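Local coordinates for protein BONZAI 1 (Arabidopsis thaliana, PDB 6KXT) that binds phospholipids in a calcium-dependent way and restrains cell death and defense responses in the plant, at residues Ile16-Ser21 / Ser105-Leu110. Residues are numbered along the deposited sequence; the frame is centred on the assembly and turned at random.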
loop_
_atom_site.group_PDB
_atom_site.type_symbol
_atom_site.label_atom_id
_atom_site.label_comp_id
_atom_site.label_asym_id
_atom_site.label_seq_id
_atom_site.Cartn_x
_atom_site.Cartn_y
_atom_site.Cartn_z
ATOM N N ILE A 16 3.807 9.660 -0.199
ATOM C CA ILE A 16 3.789 8.648 0.882
ATOM C C ILE A 16 5.050 7.820 0.839
ATOM O O ILE A 16 5.435 7.316 -0.234
ATOM C CB ILE A 16 2.553 7.721 0.795
ATOM C CG1 ILE A 16 1.264 8.542 0.691
ATOM C CG2 ILE A 16 2.576 6.763 2.000
ATOM C CD1 ILE A 16 -0.023 7.729 0.753
ATOM N N VAL A 17 5.714 7.690 1.974
ATOM C CA VAL A 17 6.832 6.723 2.158
ATOM C C VAL A 17 6.243 5.584 2.991
ATOM O O VAL A 17 5.833 5.798 4.160
ATOM C CB VAL A 17 8.077 7.339 2.814
ATOM C CG1 VAL A 17 9.069 6.240 3.195
ATOM C CG2 VAL A 17 8.720 8.383 1.910
ATOM N N PHE A 18 6.204 4.394 2.431
ATOM C CA PHE A 18 5.790 3.138 3.065
ATOM C C PHE A 18 6.986 2.358 3.572
ATOM O O PHE A 18 8.054 2.352 2.962
ATOM C CB PHE A 18 5.040 2.257 2.065
ATOM C CG PHE A 18 3.696 2.779 1.630
ATOM C CD1 PHE A 18 2.629 2.739 2.520
ATOM C CD2 PHE A 18 3.468 3.215 0.344
ATOM C CE1 PHE A 18 1.353 3.114 2.109
ATOM C CE2 PHE A 18 2.187 3.582 -0.064
ATOM C CZ PHE A 18 1.146 3.549 0.828
ATOM N N ARG A 19 6.767 1.710 4.710
ATOM C CA ARG A 19 7.774 0.839 5.343
ATOM C C ARG A 19 7.062 -0.435 5.776
ATOM O O ARG A 19 5.888 -0.354 6.235
ATOM C CB ARG A 19 8.379 1.558 6.543
ATOM C CG ARG A 19 9.206 0.660 7.441
ATOM C CD ARG A 19 9.882 1.546 8.496
ATOM N NE ARG A 19 8.985 2.130 9.503
ATOM C CZ ARG A 19 8.607 1.504 10.601
ATOM N NH1 ARG A 19 8.958 0.245 10.828
ATOM N NH2 ARG A 19 7.864 2.136 11.495
ATOM N N CYS A 20 7.711 -1.587 5.717
ATOM C CA CYS A 20 7.203 -2.816 6.320
ATOM C C CYS A 20 8.147 -3.309 7.408
ATOM O O CYS A 20 9.384 -3.052 7.308
ATOM C CB CYS A 20 6.968 -3.937 5.331
ATOM S SG CYS A 20 5.747 -3.503 4.068
ATOM N N SER A 21 7.547 -3.980 8.391
ATOM C CA SER A 21 8.263 -4.631 9.507
ATOM C C SER A 21 8.034 -6.142 9.445
ATOM O O SER A 21 6.872 -6.548 9.370
ATOM C CB SER A 21 7.785 -4.046 10.802
ATOM O OG SER A 21 8.651 -4.374 11.862
ATOM N N SER A 105 -7.038 8.841 3.804
ATOM C CA SER A 105 -7.363 9.428 5.126
ATOM C C SER A 105 -6.849 8.478 6.214
ATOM O O SER A 105 -6.274 8.911 7.249
ATOM C CB SER A 105 -8.863 9.686 5.198
ATOM O OG SER A 105 -9.155 10.233 6.455
ATOM N N ASP A 106 -7.068 7.193 6.052
ATOM C CA ASP A 106 -6.619 6.166 7.020
ATOM C C ASP A 106 -5.093 6.103 7.075
ATOM O O ASP A 106 -4.509 6.076 8.189
ATOM C CB ASP A 106 -7.112 4.788 6.580
ATOM C CG ASP A 106 -8.602 4.537 6.625
ATOM O OD1 ASP A 106 -9.304 5.241 7.369
ATOM O OD2 ASP A 106 -9.047 3.590 5.897
ATOM N N LEU A 107 -4.428 6.162 5.939
ATOM C CA LEU A 107 -2.949 6.136 5.935
ATOM C C LEU A 107 -2.417 7.356 6.680
ATOM O O LEU A 107 -1.413 7.250 7.374
ATOM C CB LEU A 107 -2.454 6.098 4.496
ATOM C CG LEU A 107 -2.817 4.818 3.712
ATOM C CD1 LEU A 107 -2.230 4.910 2.318
ATOM C CD2 LEU A 107 -2.370 3.532 4.421
ATOM N N GLU A 108 -3.040 8.522 6.533
ATOM C CA GLU A 108 -2.597 9.723 7.266
ATOM C C GLU A 108 -2.765 9.480 8.766
ATOM O O GLU A 108 -1.863 9.872 9.515
ATOM C CB GLU A 108 -3.408 10.904 6.777
ATOM C CG GLU A 108 -2.993 12.218 7.396
ATOM C CD GLU A 108 -3.733 13.430 6.817
ATOM O OE1 GLU A 108 -4.855 13.284 6.414
ATOM O OE2 GLU A 108 -3.118 14.490 6.808
ATOM N N LYS A 109 -3.844 8.851 9.191
ATOM C CA LYS A 109 -4.069 8.592 10.635
ATOM C C LYS A 109 -2.986 7.630 11.151
ATOM O O LYS A 109 -2.459 7.860 12.262
ATOM C CB LYS A 109 -5.494 8.115 10.847
ATOM C CG LYS A 109 -6.561 9.180 10.629
ATOM C CD LYS A 109 -7.909 8.528 10.625
ATOM C CE LYS A 109 -9.040 9.510 10.463
ATOM N NZ LYS A 109 -9.129 10.074 9.099
ATOM N N LEU A 110 -2.619 6.605 10.396
ATOM C CA LEU A 110 -1.542 5.694 10.849
ATOM C C LEU A 110 -0.263 6.507 11.005
ATOM O O LEU A 110 0.473 6.337 12.019
ATOM C CB LEU A 110 -1.279 4.587 9.818
ATOM C CG LEU A 110 -2.376 3.557 9.663
ATOM C CD1 LEU A 110 -2.120 2.718 8.429
ATOM C CD2 LEU A 110 -2.497 2.683 10.895
#
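L107 reaches out from its helix with a single methyl, CD1, and sets it against two side chains of strand 13-21 at once. The CD1 methyl of I16 meets L107 CD1 methyl to methyl at 3.9 Å, and CZ of F18 lies 3.9 Å from that same carbon. On the phenylalanine the methyl arrives at the edge, close to the ring plane and near the CE1-CZ side, so the outer rim of the ring does the touching. Both strand side chains run roughly perpendicular to the leucine; the two segments together bury 103 Å², both surfaces counted.

The strand supplies its own support for the ring. I16 and F18 stand two residues apart, and the I16 CG2 methyl sits over the centre of one face of the F18 ring, 3.6 Å above its plane. The two branches of I16 thus divide the work. With chi1 at -51°, CG1 lies anti to the carbonyl carbon, and the extended arm beyond it carries CD1 out to the helix, while CG2 stays behind on the ring. All three touching residues are buried, and the contact is entirely apolar.

Neighbouring strand 133-143 continues this apolar layer, with V137 and F140 beside I16 and L135 beside F18. Away from the strand, E108 forms a salt bridge with K77.

The example illustrates how a connecting helix packs on a sheet: L107 is the residue that helix 104-113 sets against strand 13-21, and L110 on I117 continues its apolar packing. The helix, which links strand 95-102 of one sheet to strand 117-121 of the other, closes over the hydrophobic interior of the antiparallel beta sandwich of the C2 fold, here the second C2 domain (C2B) of this copine.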